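Local structure of MAR1 Ribonuclease (Caenorhabditis elegans, 2B34) at residues P53-E58 with P80-T85; S15-C20 with R42-A47. The protein is probably a hydrolase of the isochorismatase family, possibly acting as a ribonuclease. All blocks are in the same frame, centred on the assembly; numbering follows the deposited sequence.

Contact 1. Residues P53-E58 with P80-T85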
# COMPACT_ATOMS: atom_id res chain seq x y z
N PRO A 53 13.35 14.64 -24.52
CA PRO A 53 14.08 13.54 -25.15
C PRO A 53 13.34 12.22 -24.97
O PRO A 53 12.93 11.88 -23.86
CB PRO A 53 15.41 13.52 -24.40
CG PRO A 53 15.56 14.89 -23.88
CD PRO A 53 14.19 15.37 -23.56
N THR A 54 13.16 11.50 -26.08
CA THR A 54 12.48 10.20 -26.06
C THR A 54 13.46 9.11 -26.48
O THR A 54 14.24 9.30 -27.42
CB THR A 54 11.24 10.20 -26.99
OG1 THR A 54 10.36 11.26 -26.62
CG2 THR A 54 10.49 8.87 -26.91
N ILE A 55 13.40 7.98 -25.77
CA ILE A 55 14.20 6.80 -26.07
C ILE A 55 13.27 5.60 -26.21
O ILE A 55 12.39 5.38 -25.37
CB ILE A 55 15.25 6.51 -24.95
CG1 ILE A 55 16.20 7.71 -24.73
CG2 ILE A 55 16.03 5.21 -25.22
CD1 ILE A 55 17.32 7.87 -25.77
N VAL A 56 13.45 4.82 -27.27
CA VAL A 56 12.65 3.62 -27.51
C VAL A 56 13.57 2.40 -27.57
O VAL A 56 14.61 2.43 -28.24
CB VAL A 56 11.84 3.73 -28.83
CG1 VAL A 56 10.91 2.52 -29.01
CG2 VAL A 56 11.04 5.02 -28.89
N THR A 57 13.20 1.34 -26.86
CA THR A 57 13.88 0.05 -27.00
C THR A 57 12.96 -1.00 -27.60
O THR A 57 11.74 -0.95 -27.41
CB THR A 57 14.45 -0.50 -25.66
OG1 THR A 57 13.38 -0.68 -24.72
CG2 THR A 57 15.52 0.43 -25.09
N GLU A 58 13.55 -1.94 -28.33
CA GLU A 58 12.84 -3.11 -28.83
C GLU A 58 13.59 -4.38 -28.42
O GLU A 58 14.79 -4.52 -28.67
CB GLU A 58 12.69 -3.03 -30.36
CG GLU A 58 12.02 -1.75 -30.85
CD GLU A 58 11.88 -1.68 -32.36
OE1 GLU A 58 12.64 -2.36 -33.07
OE2 GLU A 58 11.01 -0.92 -32.83
N PRO A 80 15.98 8.03 -31.00
CA PRO A 80 16.71 6.77 -31.10
C PRO A 80 15.82 5.57 -30.79
O PRO A 80 14.96 5.64 -29.91
CB PRO A 80 17.79 6.90 -30.01
CG PRO A 80 17.82 8.34 -29.65
CD PRO A 80 16.44 8.83 -29.86
N ILE A 81 16.04 4.48 -31.52
CA ILE A 81 15.39 3.21 -31.25
C ILE A 81 16.47 2.14 -31.21
O ILE A 81 17.11 1.85 -32.22
CB ILE A 81 14.33 2.83 -32.33
CG1 ILE A 81 13.19 3.86 -32.35
CG2 ILE A 81 13.80 1.41 -32.09
CD1 ILE A 81 12.31 3.79 -33.60
N PHE A 82 16.67 1.56 -30.02
CA PHE A 82 17.72 0.56 -29.82
C PHE A 82 17.15 -0.84 -29.63
O PHE A 82 16.13 -1.02 -28.96
CB PHE A 82 18.59 0.93 -28.61
CG PHE A 82 19.20 2.31 -28.69
CD1 PHE A 82 20.05 2.65 -29.74
CD2 PHE A 82 18.95 3.25 -27.69
CE1 PHE A 82 20.63 3.92 -29.80
CE2 PHE A 82 19.52 4.52 -27.75
CZ PHE A 82 20.36 4.86 -28.81
N ASP A 83 17.82 -1.83 -30.21
CA ASP A 83 17.47 -3.22 -29.96
C ASP A 83 18.29 -3.77 -28.79
O ASP A 83 19.37 -3.27 -28.48
CB ASP A 83 17.63 -4.09 -31.21
CG ASP A 83 19.08 -4.20 -31.67
OD1 ASP A 83 19.71 -3.16 -31.95
OD2 ASP A 83 19.58 -5.34 -31.76
N LYS A 84 17.75 -4.80 -28.13
CA LYS A 84 18.40 -5.40 -26.97
C LYS A 84 17.88 -6.80 -26.70
O LYS A 84 16.80 -7.18 -27.17
CB LYS A 84 18.20 -4.52 -25.71
CG LYS A 84 16.73 -4.28 -25.33
CD LYS A 84 16.62 -3.62 -23.96
CE LYS A 84 15.16 -3.46 -23.51
NZ LYS A 84 14.46 -4.76 -23.31
N THR A 85 18.66 -7.57 -25.94
CA THR A 85 18.24 -8.87 -25.43
C THR A 85 18.16 -8.84 -23.91
O THR A 85 17.40 -9.60 -23.30
CB THR A 85 19.20 -9.99 -25.88
OG1 THR A 85 20.55 -9.57 -25.67
CG2 THR A 85 18.98 -10.33 -27.35
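Parallel pairing of Val56, Thr57 and Glu58 with Ile81, Phe82 and Asp83 attaches an edge strand of this chain's sheet, 81-84, to strand 54-59 in the isochorismatase-type alpha/beta fold. The bonds run Val56 N to Pro80 O (3.1 Å), Phe82 N to Val56 O (2.9 Å), Glu58 N to Phe82 O (2.8 Å) and Lys84 N to Glu58 O (3.0 Å); the last is the most bent, 138° at its hydrogen. On the sheet face that carries Val56, Ile81 CG1 meets Val56 CB at 3.8 Å. Farther along, Ile81 CG2 lies 3.6 Å from Glu58 CD and nearly as close to OE2, the two side chains crossing obliquely, while OE1 and OE2 are hydrogen-bonded to His66 and Thr67, between the two strands. An alanine in place of Glu58 would probably take from Ile81 CG2 its contacts with the glutamate chain and leave His66 ND1 and Thr67 OG1 without this carboxylate partner. On the opposite face, Thr57 OG1 stands between the backbone N and the carbonyl carbon (chi1 60°), 3.5 Å from Lys84 CE. Asp21, just after strand 15-20, is hydrogen-bonded to Thr57 OG1 and forms a salt bridge with Lys84 NZ.

Contact 2. Residues S15-C20 with R42-A47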
# COMPACT_ATOMS: atom_id res chain seq x y z
N SER A 15 13.79 15.89 -17.84
CA SER A 15 13.11 14.61 -18.02
C SER A 15 13.37 13.93 -19.37
O SER A 15 13.67 14.59 -20.36
CB SER A 15 11.60 14.78 -17.83
OG SER A 15 11.29 15.22 -16.52
N ALA A 16 13.24 12.61 -19.38
CA ALA A 16 13.26 11.83 -20.61
C ALA A 16 12.11 10.83 -20.61
O ALA A 16 11.73 10.31 -19.55
CB ALA A 16 14.59 11.11 -20.79
N LEU A 17 11.56 10.56 -21.79
CA LEU A 17 10.54 9.53 -21.93
C LEU A 17 11.16 8.24 -22.45
O LEU A 17 11.77 8.21 -23.52
CB LEU A 17 9.41 10.00 -22.86
CG LEU A 17 8.32 8.97 -23.21
CD1 LEU A 17 7.48 8.54 -21.99
CD2 LEU A 17 7.43 9.51 -24.31
N PHE A 18 11.00 7.18 -21.67
CA PHE A 18 11.47 5.86 -22.07
C PHE A 18 10.27 5.01 -22.48
O PHE A 18 9.34 4.80 -21.70
CB PHE A 18 12.25 5.21 -20.92
CG PHE A 18 13.73 5.54 -20.91
CD1 PHE A 18 14.19 6.82 -21.24
CD2 PHE A 18 14.67 4.57 -20.54
CE1 PHE A 18 15.56 7.12 -21.22
CE2 PHE A 18 16.04 4.86 -20.52
CZ PHE A 18 16.48 6.14 -20.87
N VAL A 19 10.29 4.54 -23.73
CA VAL A 19 9.25 3.65 -24.26
C VAL A 19 9.85 2.26 -24.40
O VAL A 19 10.67 2.02 -25.30
CB VAL A 19 8.75 4.14 -25.66
CG1 VAL A 19 7.65 3.23 -26.20
CG2 VAL A 19 8.29 5.60 -25.61
N CYS A 20 9.46 1.33 -23.53
CA CYS A 20 10.09 0.01 -23.59
C CYS A 20 9.26 -1.12 -24.18
O CYS A 20 8.18 -1.46 -23.67
CB CYS A 20 10.85 -0.37 -22.30
SG CYS A 20 10.30 -1.72 -21.26
N ARG A 42 -0.18 9.12 -26.07
CA ARG A 42 -0.39 10.42 -25.42
C ARG A 42 0.90 11.00 -24.85
O ARG A 42 1.17 12.20 -24.99
CB ARG A 42 -1.45 10.33 -24.32
CG ARG A 42 -2.85 10.14 -24.85
CD ARG A 42 -3.84 9.86 -23.73
NE ARG A 42 -5.20 9.69 -24.24
CZ ARG A 42 -6.30 10.03 -23.57
NH1 ARG A 42 -6.22 10.56 -22.36
NH2 ARG A 42 -7.48 9.84 -24.13
N LEU A 43 1.69 10.15 -24.20
CA LEU A 43 2.97 10.57 -23.62
C LEU A 43 4.01 10.88 -24.68
O LEU A 43 4.77 11.85 -24.55
CB LEU A 43 3.49 9.52 -22.63
CG LEU A 43 2.86 9.74 -21.26
CD1 LEU A 43 2.33 8.46 -20.69
CD2 LEU A 43 3.82 10.46 -20.30
N ILE A 44 4.05 10.05 -25.72
CA ILE A 44 4.92 10.28 -26.88
C ILE A 44 4.61 11.63 -27.55
O ILE A 44 5.53 12.39 -27.85
CB ILE A 44 4.84 9.11 -27.89
CG1 ILE A 44 5.68 7.93 -27.39
CG2 ILE A 44 5.31 9.54 -29.27
CD1 ILE A 44 5.33 6.60 -28.03
N ASP A 45 3.32 11.92 -27.75
CA ASP A 45 2.88 13.21 -28.29
C ASP A 45 3.26 14.36 -27.37
O ASP A 45 3.73 15.40 -27.83
CB ASP A 45 1.36 13.22 -28.49
CG ASP A 45 0.89 12.35 -29.65
OD1 ASP A 45 1.70 12.02 -30.55
OD2 ASP A 45 -0.31 12.01 -29.66
N ALA A 46 3.04 14.17 -26.07
CA ALA A 46 3.39 15.18 -25.07
C ALA A 46 4.89 15.46 -25.06
O ALA A 46 5.29 16.62 -24.96
CB ALA A 46 2.93 14.76 -23.69
N ALA A 47 5.70 14.41 -25.17
CA ALA A 47 7.16 14.56 -25.21
C ALA A 47 7.63 15.33 -26.45
O ALA A 47 8.51 16.18 -26.36
CB ALA A 47 7.85 13.20 -25.12
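The axes of strand 15-20 and of the 42-47 turn of helix 33-49 approach to 9.5 Å and run at 146° to each other, roughly antiparallel, with Leu17 and Ala47 the nearest CA pair. Leu17 points toward the helix and carries most of the contact. Its CG is anti to the backbone N (chi1 175°), and its branch CD2 reaches the helix backbone, 3.6 Å from Leu43 O and 3.7 Å from Ile44 CA. The same methyl also meets Ala47 CB at 3.8 Å and Ile44 CG1 at 3.9 Å, so a single carbon touches Leu43, Ile44 and Ala47, which share one side of the helix. Leu17 CD1 makes the looser approach, 4.2 Å from Leu43 CB, and the two leucine side chains cross at about a right angle. This is the first half of a beta-alpha-beta crossover, in which helix 33-49 lies against the sheet between parallel strands 15-20 and 54-59. Two residues along the strand, Val19 sends CG2 to the flank of Ile44, 3.9 Å from CG1 and 4.0 Å from CD1, again with the side chains crossed. Leu43 also packs on Ile105 and Val107 of strand 103-109 and on helix 161-169. From the strand's other face, Cys20 forms a disulfide with Cys114.

How the contacts relate
Contact 2 lies nearer the middle of the chain, its centre about 6 Å from the chain centre against about 12 Å for contact 1, and all five of its touching residues are buried. Contact 1 is also mostly buried, but includes partly exposed residues of strand 81-84 and the exposed Asp83. Their chemistry differs with the elements joined: strand-to-strand pairing buries 500 Å² and rests on backbone hydrogen bonds, with both apolar and polar side chains over the faces, whereas helix-on-sheet packing buries 192 Å² through apolar branches. Strands 15-20 and 54-59 are sheet neighbours, so the contacts join directly, Ile55 N lying 2.8 Å from Leu17 O in a probable hydrogen bond, and Thr54 OG1 packs on Ala47 CB.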